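Local coordinates for protein hydrolase (Rhizobium meliloti, PDB 5HOE) that is a carbohydrate acetylesterase of the SGNH (GDSL-like) hydrolase family, assembled as an octamer, that probably cleaves ester-linked acetyl groups from sugars, at residues T107-P118 with G166-E177. Residues are numbered along the deposited sequence; the frame is centred on the assembly and turned at random.
Sequences TNDTKSYFHRTP and GMFGGGYEKSKE. With PO4 (phosphate ion), chain E.
The Phe168 ring carries the Lys111 side chain over one face, with CG of Lys111 4.0 Å from the ring centroid in a CH-pi contact. At its edge, near the ring plane, Thr107 O is 3.6 Å from Phe168 CE1, and Thr110 OG1 is 3.5 Å from Phe168 CD1. Thr110 OG1 donates to Thr107 O in the carbonyl plane, and Thr110 N donates to the same oxygen. The Tyr113 ring has Lys111 CB over one face and Met167 CG approaching obliquely; its OH bonds Asp76. Fully extended beyond CG, Lys111 follows Met167, CE reaching SD at 3.7 Å. Pro118 packs on Lys174, and its CG lies 3.4 Å from Glu177 OE1 without a hydrogen bond.

Two hydrogen bonds from Ser112 meet the C-terminal end of helix 162-167. Ser112 N donates to Met167 O at 2.8 Å, nearly straight at the hydrogen (164°). Ser112 OG, set between the backbone N and the carbonyl carbon (chi1 60°), donates to Gly166 O at 2.9 Å; Gly169 N shares this acceptor. Tyr119 of the second subunit packs on Ser112 and Met167.

Near the presumed Ser-His-Asp triad (Ser25, His209, Asp206), Asn108 ND2 donates to a phosphate, probably from the crystallisation liquor, that is also hydrogen-bonded to Ser25 N and His209 NE2.

From helix 171-189, Lys174 stretches past the Thr110 methyl, NZ bonding Arg116 O (2.8 Å). Waters link NZ to the carbonyls of Asp109, Thr110, Lys111 and Gly169, so one ammonium ties loop 107-118 to the facing segment.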
ATOM      1  N   THR A 107     -12.375  24.769  -7.908  1.00 14.03           N
ATOM      2  CA  THR A 107     -11.820  25.226  -9.176  1.00 13.98           C
ATOM      3  C   THR A 107     -10.724  24.285  -9.671  1.00 13.97           C
ATOM      4  O   THR A 107     -10.678  23.941 -10.859  1.00 14.32           O
ATOM      5  CB  THR A 107     -11.277  26.640  -9.040  1.00 14.64           C
ATOM      6  OG1 THR A 107     -12.321  27.518  -8.609  1.00 16.07           O
ATOM      7  CG2 THR A 107     -10.705  27.122 -10.378  1.00 18.21           C
ATOM      8  N   ASN A 108      -9.852  23.821  -8.771  1.00 12.43           N
ATOM      9  CA  ASN A 108      -8.737  23.006  -9.247  1.00 11.65           C
ATOM     10  C   ASN A 108      -9.171  21.603  -9.625  1.00 12.34           C
ATOM     11  O   ASN A 108      -8.522  20.976 -10.472  1.00 14.49           O
ATOM     12  CB  ASN A 108      -7.591  23.028  -8.246  1.00 12.48           C
ATOM     13  CG  ASN A 108      -6.973  24.383  -8.169  1.00 13.00           C
ATOM     14  OD1 ASN A 108      -6.698  24.995  -9.216  1.00 16.47           O
ATOM     15  ND2 ASN A 108      -6.773  24.890  -6.964  1.00 13.34           N
ATOM     16  N   ASP A 109     -10.281  21.121  -9.072  1.00 13.28           N
ATOM     17  CA  ASP A 109     -10.798  19.834  -9.498  1.00 12.23           C
ATOM     18  C   ASP A 109     -11.237  19.830 -10.966  1.00 12.66           C
ATOM     19  O   ASP A 109     -11.411  18.740 -11.543  1.00 14.04           O
ATOM     20  CB  ASP A 109     -12.031  19.475  -8.679  1.00 13.42           C
ATOM     21  CG  ASP A 109     -11.777  19.329  -7.178  1.00 14.33           C
ATOM     22  OD1 ASP A 109     -11.115  20.191  -6.536  1.00 15.00           O
ATOM     23  OD2 ASP A 109     -12.351  18.369  -6.624  1.00 17.68           O
ATOM     24  N   THR A 110     -11.461  21.004 -11.570  1.00 14.11           N
ATOM     25  CA  THR A 110     -11.875  21.100 -12.967  1.00 14.52           C
ATOM     26  C   THR A 110     -10.713  20.997 -13.949  1.00 14.71           C
ATOM     27  O   THR A 110     -10.957  21.037 -15.162  1.00 14.36           O
ATOM     28  CB  THR A 110     -12.639  22.406 -13.253  1.00 14.79           C
ATOM     29  OG1 THR A 110     -11.734  23.527 -13.339  1.00 14.77           O
ATOM     30  CG2 THR A 110     -13.752  22.670 -12.204  1.00 17.19           C
ATOM     31  N   LYS A 111      -9.473  20.860 -13.478  1.00 13.55           N
ATOM     32  CA  LYS A 111      -8.341  20.754 -14.388  1.00 13.27           C
ATOM     33  C   LYS A 111      -8.467  19.529 -15.289  1.00 14.95           C
ATOM     34  O   LYS A 111      -9.046  18.499 -14.917  1.00 15.26           O
ATOM     35  CB  LYS A 111      -7.037  20.703 -13.596  1.00 14.56           C
ATOM     36  CG  LYS A 111      -6.647  22.042 -12.929  1.00 14.27           C
ATOM     37  CD  LYS A 111      -5.354  21.903 -12.146  1.00 13.31           C
ATOM     38  CE  LYS A 111      -4.926  23.209 -11.490  1.00 16.13           C
ATOM     39  NZ  LYS A 111      -3.666  23.038 -10.729  1.00 19.22           N
ATOM     40  N   SER A 112      -7.912  19.674 -16.498  1.00 15.78           N
ATOM     41  CA  SER A 112      -8.074  18.678 -17.552  1.00 16.48           C
ATOM     42  C   SER A 112      -7.636  17.284 -17.092  1.00 17.35           C
ATOM     43  O   SER A 112      -8.341  16.292 -17.314  1.00 21.29           O
ATOM     44  CB  SER A 112      -7.273  19.121 -18.768  1.00 17.22           C
ATOM     45  OG  SER A 112      -5.887  19.233 -18.437  1.00 18.50           O
ATOM     46  N   TYR A 113      -6.479  17.182 -16.445  1.00 15.62           N
ATOM     47  CA  TYR A 113      -5.907  15.878 -16.111  1.00 15.96           C
ATOM     48  C   TYR A 113      -6.595  15.179 -14.936  1.00 16.72           C
ATOM     49  O   TYR A 113      -6.252  14.028 -14.656  1.00 18.80           O
ATOM     50  CB  TYR A 113      -4.411  16.026 -15.852  1.00 16.38           C
ATOM     51  CG  TYR A 113      -4.008  17.036 -14.795  1.00 16.73           C
ATOM     52  CD1 TYR A 113      -4.069  16.713 -13.449  1.00 17.02           C
ATOM     53  CD2 TYR A 113      -3.523  18.288 -15.137  1.00 17.98           C
ATOM     54  CE1 TYR A 113      -3.679  17.623 -12.464  1.00 17.85           C
ATOM     55  CE2 TYR A 113      -3.121  19.192 -14.169  1.00 18.35           C
ATOM     56  CZ  TYR A 113      -3.199  18.857 -12.834  1.00 16.16           C
ATOM     57  OH  TYR A 113      -2.800  19.764 -11.875  1.00 18.41           O
ATOM     58  N   PHE A 114      -7.574  15.798 -14.266  1.00 14.90           N
ATOM     59  CA  PHE A 114      -8.311  15.070 -13.230  1.00 15.22           C
ATOM     60  C   PHE A 114      -9.564  14.356 -13.756  1.00 18.05           C
ATOM     61  O   PHE A 114     -10.037  13.409 -13.116  1.00 18.55           O
ATOM     62  CB  PHE A 114      -8.748  16.006 -12.100  1.00 14.81           C
ATOM     63  CG  PHE A 114      -7.623  16.476 -11.194  1.00 15.13           C
ATOM     64  CD1 PHE A 114      -6.762  15.576 -10.588  1.00 14.74           C
ATOM     65  CD2 PHE A 114      -7.481  17.835 -10.908  1.00 15.06           C
ATOM     66  CE1 PHE A 114      -5.769  16.027  -9.743  1.00 15.15           C
ATOM     67  CE2 PHE A 114      -6.489  18.294 -10.063  1.00 15.59           C
ATOM     68  CZ  PHE A 114      -5.636  17.410  -9.471  1.00 15.87           C
ATOM     69  N   HIS A 115     -10.131  14.795 -14.879  1.00 17.70           N
ATOM     70  CA  HIS A 115     -11.266  14.095 -15.502  1.00 18.38           C
ATOM     71  C   HIS A 115     -12.410  13.857 -14.517  1.00 18.28           C
ATOM     72  O   HIS A 115     -13.005  12.777 -14.464  1.00 20.79           O
ATOM     73  CB  HIS A 115     -10.805  12.790 -16.153  1.00 21.25           C
ATOM     74  CG  HIS A 115      -9.728  12.991 -17.169  1.00 24.83           C
ATOM     75  ND1 HIS A 115      -9.992  13.432 -18.448  1.00 27.35           N
ATOM     76  CD2 HIS A 115      -8.384  12.869 -17.079  1.00 28.00           C
ATOM     77  CE1 HIS A 115      -8.854  13.546 -19.112  1.00 30.28           C
ATOM     78  NE2 HIS A 115      -7.866  13.204 -18.306  1.00 30.38           N
ATOM     79  N   ARG A 116     -12.739  14.885 -13.741  1.00 17.10           N
ATOM     80  CA  ARG A 116     -13.802  14.790 -12.746  1.00 17.58           C
ATOM     81  C   ARG A 116     -15.073  15.423 -13.307  1.00 17.78           C
ATOM     82  O   ARG A 116     -15.016  16.437 -14.003  1.00 20.00           O
ATOM     83  CB  ARG A 116     -13.385  15.502 -11.444  1.00 21.43           C
ATOM     84  CG  ARG A 116     -14.258  15.219 -10.249  1.00 27.25           C
ATOM     85  CD  ARG A 116     -13.559  15.587  -8.919  1.00 29.64           C
ATOM     86  NE  ARG A 116     -13.131  14.412  -8.144  1.00 29.65           N
ATOM     87  CZ  ARG A 116     -12.909  14.433  -6.829  1.00 29.83           C
ATOM     88  NH1 ARG A 116     -13.066  15.573  -6.158  1.00 28.82           N
ATOM     89  NH2 ARG A 116     -12.526  13.332  -6.181  1.00 29.73           N
ATOM     90  N   THR A 117     -16.224  14.820 -12.999  1.00 16.51           N
ATOM     91  CA  THR A 117     -17.506  15.412 -13.354  1.00 16.41           C
ATOM     92  C   THR A 117     -17.875  16.472 -12.321  1.00 15.53           C
ATOM     93  O   THR A 117     -17.401  16.429 -11.186  1.00 15.27           O
ATOM     94  CB  THR A 117     -18.613  14.357 -13.316  1.00 18.73           C
ATOM     95  OG1 THR A 117     -18.781  13.898 -11.965  1.00 18.25           O
ATOM     96  CG2 THR A 117     -18.313  13.172 -14.236  1.00 19.44           C
ATOM     97  N   PRO A 118     -18.745  17.416 -12.677  1.00 15.92           N
ATOM     98  CA  PRO A 118     -19.215  18.393 -11.671  1.00 17.22           C
ATOM     99  C   PRO A 118     -19.785  17.756 -10.409  1.00 15.76           C
ATOM    100  O   PRO A 118     -19.488  18.226  -9.299  1.00 14.93           O
ATOM    101  CB  PRO A 118     -20.251  19.220 -12.447  1.00 17.97           C
ATOM    102  CG  PRO A 118     -19.757  19.145 -13.857  1.00 18.20           C
ATOM    103  CD  PRO A 118     -19.222  17.759 -14.028  1.00 17.34           C
ATOM    104  N   GLY A 166      -4.443  24.749 -21.430  1.00 15.04           N
ATOM    105  CA  GLY A 166      -4.387  23.295 -21.386  1.00 15.51           C
ATOM    106  C   GLY A 166      -4.696  22.747 -20.006  1.00 14.98           C
ATOM    107  O   GLY A 166      -5.391  21.739 -19.862  1.00 14.92           O
ATOM    108  N   MET A 167      -4.190  23.413 -18.976  1.00 14.35           N
ATOM    109  CA  MET A 167      -4.394  22.965 -17.602  1.00 12.79           C
ATOM    110  C   MET A 167      -5.873  22.880 -17.261  1.00 14.15           C
ATOM    111  O   MET A 167      -6.293  21.971 -16.542  1.00 14.93           O
ATOM    112  CB  MET A 167      -3.703  23.942 -16.648  1.00 14.34           C
ATOM    113  CG  MET A 167      -3.580  23.447 -15.248  1.00 15.61           C
ATOM    114  SD  MET A 167      -2.816  24.669 -14.145  1.00 17.92           S
ATOM    115  CE  MET A 167      -1.171  24.812 -14.874  1.00 17.54           C
ATOM    116  N   PHE A 168      -6.675  23.823 -17.773  1.00 14.68           N
ATOM    117  CA  PHE A 168      -8.101  23.903 -17.468  1.00 14.53           C
ATOM    118  C   PHE A 168      -9.004  23.488 -18.632  1.00 16.73           C
ATOM    119  O   PHE A 168     -10.208  23.787 -18.619  1.00 16.86           O
ATOM    120  CB  PHE A 168      -8.459  25.294 -16.936  1.00 14.56           C
ATOM    121  CG  PHE A 168      -7.987  25.514 -15.525  1.00 12.95           C
ATOM    122  CD1 PHE A 168      -8.743  25.061 -14.455  1.00 14.88           C
ATOM    123  CD2 PHE A 168      -6.796  26.169 -15.259  1.00 13.39           C
ATOM    124  CE1 PHE A 168      -8.303  25.230 -13.171  1.00 14.77           C
ATOM    125  CE2 PHE A 168      -6.367  26.345 -13.956  1.00 15.17           C
ATOM    126  CZ  PHE A 168      -7.129  25.897 -12.917  1.00 16.73           C
ATOM    127  N   GLY A 169      -8.470  22.752 -19.598  1.00 16.03           N
ATOM    128  CA  GLY A 169      -9.287  22.222 -20.682  1.00 18.45           C
ATOM    129  C   GLY A 169     -10.517  21.484 -20.199  1.00 19.17           C
ATOM    130  O   GLY A 169     -10.414  20.583 -19.368  1.00 17.54           O
ATOM    131  N   GLY A 170     -11.688  21.864 -20.696  1.00 19.36           N
ATOM    132  CA  GLY A 170     -12.932  21.294 -20.223  1.00 19.07           C
ATOM    133  C   GLY A 170     -13.444  21.868 -18.920  1.00 18.01           C
ATOM    134  O   GLY A 170     -14.568  21.531 -18.516  1.00 19.58           O
ATOM    135  N   GLY A 171     -12.658  22.714 -18.240  1.00 16.56           N
ATOM    136  CA  GLY A 171     -13.015  23.131 -16.899  1.00 14.83           C
ATOM    137  C   GLY A 171     -14.043  24.222 -16.809  1.00 17.13           C
ATOM    138  O   GLY A 171     -14.766  24.286 -15.814  1.00 17.21           O
ATOM    139  N   TYR A 172     -14.142  25.098 -17.819  1.00 16.80           N
ATOM    140  CA  TYR A 172     -15.070  26.223 -17.695  1.00 17.52           C
ATOM    141  C   TYR A 172     -16.495  25.747 -17.449  1.00 16.26           C
ATOM    142  O   TYR A 172     -17.177  26.225 -16.537  1.00 17.28           O
ATOM    143  CB  TYR A 172     -15.068  27.062 -18.956  1.00 17.97           C
ATOM    144  CG  TYR A 172     -16.212  28.058 -18.994  1.00 17.78           C
ATOM    145  CD1 TYR A 172     -16.237  29.155 -18.147  1.00 17.46           C
ATOM    146  CD2 TYR A 172     -17.255  27.907 -19.891  1.00 18.42           C
ATOM    147  CE1 TYR A 172     -17.280  30.088 -18.194  1.00 18.78           C
ATOM    148  CE2 TYR A 172     -18.292  28.822 -19.946  1.00 19.69           C
ATOM    149  CZ  TYR A 172     -18.298  29.913 -19.098  1.00 20.55           C
ATOM    150  OH  TYR A 172     -19.347  30.812 -19.149  1.00 22.49           O
ATOM    151  N   GLU A 173     -16.966  24.828 -18.293  1.00 18.35           N
ATOM    152  CA  GLU A 173     -18.321  24.312 -18.177  1.00 19.13           C
ATOM    153  C   GLU A 173     -18.543  23.705 -16.793  1.00 16.30           C
ATOM    154  O   GLU A 173     -19.583  23.923 -16.158  1.00 18.69           O
ATOM    155  CB  GLU A 173     -18.519  23.279 -19.291  1.00 23.62           C
ATOM    156  CG  GLU A 173     -18.477  23.811 -20.770  1.00 29.68           C
ATOM    157  CD  GLU A 173     -17.085  24.245 -21.343  1.00 31.00           C
ATOM    158  OE1 GLU A 173     -16.002  24.001 -20.732  1.00 26.77           O
ATOM    159  OE2 GLU A 173     -17.097  24.839 -22.465  1.00 35.02           O
ATOM    160  N   LYS A 174     -17.544  22.986 -16.287  1.00 14.85           N
ATOM    161  CA  LYS A 174     -17.660  22.384 -14.963  1.00 15.73           C
ATOM    162  C   LYS A 174     -17.766  23.453 -13.879  1.00 15.71           C
ATOM    163  O   LYS A 174     -18.596  23.346 -12.968  1.00 16.71           O
ATOM    164  CB  LYS A 174     -16.460  21.468 -14.711  1.00 15.56           C
ATOM    165  CG  LYS A 174     -16.312  20.328 -15.717  1.00 15.70           C
ATOM    166  CD  LYS A 174     -15.116  19.436 -15.400  1.00 15.31           C
ATOM    167  CE  LYS A 174     -14.932  18.398 -16.495  1.00 15.93           C
ATOM    168  NZ  LYS A 174     -13.778  17.517 -16.244  1.00 16.94           N
ATOM    169  N   SER A 175     -16.958  24.511 -13.988  1.00 15.95           N
ATOM    170  CA  SER A 175     -16.964  25.575 -12.989  1.00 14.07           C
ATOM    171  C   SER A 175     -18.307  26.282 -12.949  1.00 16.08           C
ATOM    172  O   SER A 175     -18.707  26.762 -11.890  1.00 17.68           O
ATOM    173  CB  SER A 175     -15.800  26.547 -13.222  1.00 16.14           C
ATOM    174  OG  SER A 175     -16.012  27.435 -14.309  1.00 16.76           O
ATOM    175  N   LYS A 176     -19.012  26.350 -14.091  1.00 17.93           N
ATOM    176  CA  LYS A 176     -20.332  26.976 -14.149  1.00 19.57           C
ATOM    177  C   LYS A 176     -21.387  26.173 -13.405  1.00 18.88           C
ATOM    178  O   LYS A 176     -22.388  26.735 -12.949  1.00 23.22           O
ATOM    179  CB  LYS A 176     -20.792  27.108 -15.605  1.00 24.77           C
ATOM    180  CG  LYS A 176     -20.312  28.332 -16.304  1.00 30.73           C
ATOM    181  CD  LYS A 176     -20.719  28.289 -17.772  1.00 37.34           C
ATOM    182  CE  LYS A 176     -22.205  28.045 -17.997  1.00 40.71           C
ATOM    183  NZ  LYS A 176     -22.519  28.106 -19.449  1.00 41.61           N
ATOM    184  N   GLU A 177     -21.214  24.865 -13.317  1.00 16.18           N
ATOM    185  CA  GLU A 177     -22.196  24.005 -12.674  1.00 16.08           C
ATOM    186  C   GLU A 177     -22.016  23.921 -11.164  1.00 15.32           C
ATOM    187  O   GLU A 177     -22.908  23.408 -10.484  1.00 16.77           O
ATOM    188  CB  GLU A 177     -22.127  22.593 -13.263  1.00 21.28           C
ATOM    189  CG  GLU A 177     -22.626  22.478 -14.700  1.00 23.97           C
ATOM    190  CD  GLU A 177     -22.556  21.060 -15.212  1.00 31.21           C
ATOM    191  OE1 GLU A 177     -22.934  20.124 -14.465  1.00 32.75           O
ATOM    192  OE2 GLU A 177     -22.111  20.880 -16.360  1.00 35.33           O
TER
HETATM  193  P   PO4 E 301      -4.979  27.833  -8.304  1.00 30.84           P
HETATM  194  O1  PO4 E 301      -5.385  27.389  -6.927  1.00 20.59           O
HETATM  195  O2  PO4 E 301      -6.209  28.201  -9.091  1.00 63.45           O
HETATM  196  O3  PO4 E 301      -3.931  28.913  -8.396  1.00 23.18           O
HETATM  197  O4  PO4 E 301      -4.220  26.753  -9.005  1.00 26.60           O
HETATM  198  O   HOH W   1     -11.606  17.679 -14.030  1.00 16.14           O
HETATM  199  O   HOH W   2     -11.689  19.464 -17.292  1.00 18.17           O
HETATM  200  O   HOH W   3     -11.006  16.652 -17.664  1.00 24.87           O